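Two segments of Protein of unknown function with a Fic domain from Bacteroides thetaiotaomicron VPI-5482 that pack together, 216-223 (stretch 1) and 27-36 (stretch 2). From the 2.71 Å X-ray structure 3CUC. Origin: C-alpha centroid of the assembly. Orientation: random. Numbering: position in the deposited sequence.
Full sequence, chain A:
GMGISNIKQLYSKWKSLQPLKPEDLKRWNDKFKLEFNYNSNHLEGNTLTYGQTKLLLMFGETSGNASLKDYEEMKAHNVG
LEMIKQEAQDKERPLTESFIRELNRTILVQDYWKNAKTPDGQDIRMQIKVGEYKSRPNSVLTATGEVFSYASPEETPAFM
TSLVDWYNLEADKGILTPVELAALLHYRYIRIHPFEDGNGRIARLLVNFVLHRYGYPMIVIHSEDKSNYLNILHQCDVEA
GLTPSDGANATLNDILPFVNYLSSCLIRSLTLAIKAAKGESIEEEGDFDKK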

# COMPACT_ATOMS: atom_id res chain seq x y z
N TYR A 216 6.03 9.86 -8.15
CA TYR A 216 4.67 9.67 -8.63
C TYR A 216 3.71 10.04 -7.51
O TYR A 216 4.05 9.94 -6.34
CB TYR A 216 4.43 8.21 -9.02
CG TYR A 216 5.08 7.78 -10.32
CD1 TYR A 216 6.46 7.79 -10.47
CD2 TYR A 216 4.30 7.32 -11.38
CE1 TYR A 216 7.05 7.39 -11.66
CE2 TYR A 216 4.88 6.90 -12.57
CZ TYR A 216 6.25 6.93 -12.70
OH TYR A 216 6.81 6.52 -13.88
N PRO A 217 2.49 10.47 -7.87
CA PRO A 217 1.49 10.68 -6.84
C PRO A 217 1.02 9.34 -6.30
O PRO A 217 0.87 8.39 -7.06
CB PRO A 217 0.34 11.36 -7.59
CG PRO A 217 0.48 10.88 -8.98
CD PRO A 217 1.96 10.76 -9.21
N MSE A 218 0.79 9.28 -5.00
CA MSE A 218 0.40 8.03 -4.36
C MSE A 218 -1.03 7.66 -4.74
O MSE A 218 -1.82 8.51 -5.15
CB MSE A 218 0.60 8.14 -2.85
CG MSE A 218 2.07 8.14 -2.47
SE MSE A 218 2.35 8.43 -0.61
CE MSE A 218 1.91 10.36 -0.47
N ILE A 219 -1.35 6.37 -4.63
CA ILE A 219 -2.65 5.87 -5.07
C ILE A 219 -3.53 5.39 -3.91
O ILE A 219 -3.04 5.07 -2.82
CB ILE A 219 -2.51 4.72 -6.12
CG1 ILE A 219 -1.81 3.50 -5.53
CG2 ILE A 219 -1.75 5.22 -7.35
CD1 ILE A 219 -2.11 2.23 -6.27
N VAL A 220 -4.83 5.36 -4.18
CA VAL A 220 -5.83 4.88 -3.23
C VAL A 220 -6.59 3.70 -3.84
O VAL A 220 -7.36 3.88 -4.78
CB VAL A 220 -6.86 5.98 -2.89
CG1 VAL A 220 -7.94 5.43 -1.97
CG2 VAL A 220 -6.20 7.18 -2.26
N ILE A 221 -6.37 2.50 -3.32
CA ILE A 221 -7.23 1.38 -3.69
C ILE A 221 -8.51 1.57 -2.88
O ILE A 221 -8.47 1.53 -1.65
CB ILE A 221 -6.59 0.02 -3.40
CG1 ILE A 221 -5.29 -0.13 -4.21
CG2 ILE A 221 -7.55 -1.10 -3.78
CD1 ILE A 221 -4.48 -1.35 -3.82
N HIS A 222 -9.62 1.82 -3.57
CA HIS A 222 -10.88 2.18 -2.91
C HIS A 222 -11.60 0.95 -2.39
O HIS A 222 -11.69 -0.05 -3.11
CB HIS A 222 -11.80 2.94 -3.87
CG HIS A 222 -11.29 4.31 -4.22
ND1 HIS A 222 -11.71 5.44 -3.55
CD2 HIS A 222 -10.40 4.72 -5.14
CE1 HIS A 222 -11.09 6.50 -4.06
NE2 HIS A 222 -10.29 6.09 -5.02
N SER A 223 -12.10 1.01 -1.16
CA SER A 223 -12.74 -0.16 -0.54
C SER A 223 -14.06 -0.56 -1.21
O SER A 223 -14.49 -1.70 -1.11
CB SER A 223 -12.94 0.02 0.98
OG SER A 223 -14.11 0.77 1.26
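Stretch 2, residues 27-36: RWNDKFKLEF

Helix 27-36 of the Fic-domain protein packs against the extended, irregular segment 216-223. The helix begins before this stretch and runs on beyond it, and its turns are held by backbone hydrogen bonds, from Lys31 N to Arg27 O (3.1 Å) through to Phe36 N to Phe32 O (2.7 Å). Segment 216-223 has mostly extended phi and psi values but forms no regular strand. Both chains advance in the same general sense: Pro217 lies by Trp28, Met218 by Phe32, and Val220 by Glu35 and Phe36, where the backbones come nearest, Val220 CA to Phe36 CA being 5.2 Å. The contact buries 405 Å², both sides summed; no hydrogen bond crosses it, and most of the contacts are apolar packing.

Phe32 is the main bump. Its CA-to-CB bond points toward the segment, and with chi1 in t the ring reaches into a hollow lined by three consecutive residues. Met218 CB lies 3.2 Å from Phe32 CZ, a very tight apolar contact, while Val220 CG2 is 3.8 Å from Phe32 CE1; both approach the ring obliquely. Between these two side chains in sequence, Ile219 turns its own CA-to-CB bond away and offers its backbone instead, placing Ile219 O 3.5 Å from Phe32 CE1 at the ring edge. The selenium of Met218, a selenomethionine, also lies oblique to this ring, with SE 4.8 Å from its centroid.

One turn earlier on the helix, the CA-to-CB bond of Trp28 also points toward the segment, and its indole packs on Pro217 and Met218; Tyr216, before them, makes no contact. Trp28 CZ2 lies 3.9 Å from Pro217 CB and 4.1 Å from Met218 O, the carbonyl oxygen meeting the indole at its edge.

Val220 is the answering bump. Its two methyl groups fit against the helix where Phe32, Glu35 and Phe36 come together: CG1 lies 3.7 Å from Glu35 O, and CG2 is 3.9 Å from Phe36 N and 4.2 Å from Phe36 CB. The Val220 methyls thus rest partly on helix backbone atoms, at the place where the two backbones come nearest. The Phe36 ring also meets the segment, its CD1 3.8 Å from Ile219 O.

The far end of the contact is more polar. The His222 side chain starts sideways, but its end comes nearer the helix, bringing CE1 to 3.6 Å from Glu35 OE1 near the imidazole plane. That oxygen is hydrogen-bonded elsewhere in the structure, and Glu35 OE2 makes a long salt bridge along the helix to Lys31 NZ, at 3.9 Å.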

# COMPACT_ATOMS: atom_id res chain seq x y z
N ARG A 27 -3.91 20.98 -0.79
CA ARG A 27 -5.23 20.44 -1.12
C ARG A 27 -5.12 19.01 -1.60
O ARG A 27 -5.88 18.15 -1.15
CB ARG A 27 -5.92 21.29 -2.18
CG ARG A 27 -6.47 22.62 -1.65
CD ARG A 27 -6.84 23.59 -2.77
NE ARG A 27 -7.46 22.89 -3.89
CZ ARG A 27 -7.04 22.94 -5.16
NH1 ARG A 27 -6.01 23.69 -5.53
NH2 ARG A 27 -7.69 22.24 -6.08
N TRP A 28 -4.18 18.75 -2.50
CA TRP A 28 -3.96 17.39 -2.99
C TRP A 28 -3.58 16.47 -1.84
O TRP A 28 -4.20 15.42 -1.65
CB TRP A 28 -2.89 17.33 -4.09
CG TRP A 28 -2.40 15.93 -4.27
CD1 TRP A 28 -1.21 15.42 -3.85
CD2 TRP A 28 -3.11 14.85 -4.87
NE1 TRP A 28 -1.12 14.09 -4.16
CE2 TRP A 28 -2.28 13.71 -4.79
CE3 TRP A 28 -4.36 14.74 -5.47
CZ2 TRP A 28 -2.67 12.47 -5.29
CZ3 TRP A 28 -4.75 13.50 -5.97
CH2 TRP A 28 -3.90 12.38 -5.88
N ASN A 29 -2.57 16.86 -1.07
CA ASN A 29 -2.10 16.04 0.06
C ASN A 29 -3.17 15.79 1.10
O ASN A 29 -3.30 14.67 1.58
CB ASN A 29 -0.88 16.65 0.73
CG ASN A 29 0.37 16.53 -0.11
OD1 ASN A 29 0.57 15.52 -0.81
ND2 ASN A 29 1.21 17.54 -0.06
N ASP A 30 -3.94 16.82 1.44
CA ASP A 30 -5.02 16.67 2.41
C ASP A 30 -6.04 15.63 1.94
O ASP A 30 -6.36 14.70 2.68
CB ASP A 30 -5.72 18.01 2.68
CG ASP A 30 -4.90 18.94 3.58
OD1 ASP A 30 -3.91 18.50 4.20
OD2 ASP A 30 -5.27 20.12 3.69
N LYS A 31 -6.51 15.76 0.70
CA LYS A 31 -7.47 14.81 0.15
C LYS A 31 -6.91 13.39 0.14
O LYS A 31 -7.62 12.44 0.48
CB LYS A 31 -7.91 15.19 -1.27
CG LYS A 31 -9.23 14.51 -1.67
CD LYS A 31 -9.42 14.38 -3.18
CE LYS A 31 -10.71 13.59 -3.52
NZ LYS A 31 -11.94 14.22 -2.96
N PHE A 32 -5.64 13.24 -0.25
CA PHE A 32 -5.06 11.91 -0.32
C PHE A 32 -4.95 11.26 1.06
O PHE A 32 -5.34 10.09 1.23
CB PHE A 32 -3.68 11.93 -0.99
CG PHE A 32 -2.97 10.63 -0.88
CD1 PHE A 32 -3.28 9.59 -1.74
CD2 PHE A 32 -2.05 10.41 0.12
CE1 PHE A 32 -2.66 8.37 -1.62
CE2 PHE A 32 -1.42 9.20 0.26
CZ PHE A 32 -1.72 8.17 -0.61
N LYS A 33 -4.43 12.00 2.03
CA LYS A 33 -4.29 11.51 3.41
C LYS A 33 -5.62 10.97 3.92
O LYS A 33 -5.71 9.90 4.54
CB LYS A 33 -3.83 12.64 4.34
CG LYS A 33 -3.32 12.17 5.69
CD LYS A 33 -2.72 13.31 6.51
CE LYS A 33 -3.81 14.19 7.13
NZ LYS A 33 -3.25 15.19 8.09
N LEU A 34 -6.66 11.73 3.64
CA LEU A 34 -8.00 11.39 4.05
C LEU A 34 -8.44 10.08 3.40
O LEU A 34 -8.77 9.10 4.07
CB LEU A 34 -8.94 12.52 3.64
CG LEU A 34 -10.11 12.84 4.55
CD1 LEU A 34 -10.87 11.56 4.94
CD2 LEU A 34 -9.58 13.60 5.77
N GLU A 35 -8.40 10.06 2.07
CA GLU A 35 -8.95 8.95 1.31
C GLU A 35 -8.14 7.66 1.45
O GLU A 35 -8.71 6.57 1.46
CB GLU A 35 -9.08 9.33 -0.16
CG GLU A 35 -10.10 10.44 -0.38
CD GLU A 35 -10.96 10.23 -1.61
OE1 GLU A 35 -10.44 9.73 -2.64
OE2 GLU A 35 -12.17 10.55 -1.54
N PHE A 36 -6.82 7.80 1.56
CA PHE A 36 -5.97 6.63 1.71
C PHE A 36 -6.20 5.99 3.07
O PHE A 36 -6.45 4.79 3.15
CB PHE A 36 -4.49 7.00 1.53
CG PHE A 36 -3.57 5.83 1.66
CD1 PHE A 36 -3.79 4.67 0.92
CD2 PHE A 36 -2.48 5.87 2.52
CE1 PHE A 36 -2.94 3.58 1.04
CE2 PHE A 36 -1.63 4.77 2.64
CZ PHE A 36 -1.86 3.62 1.90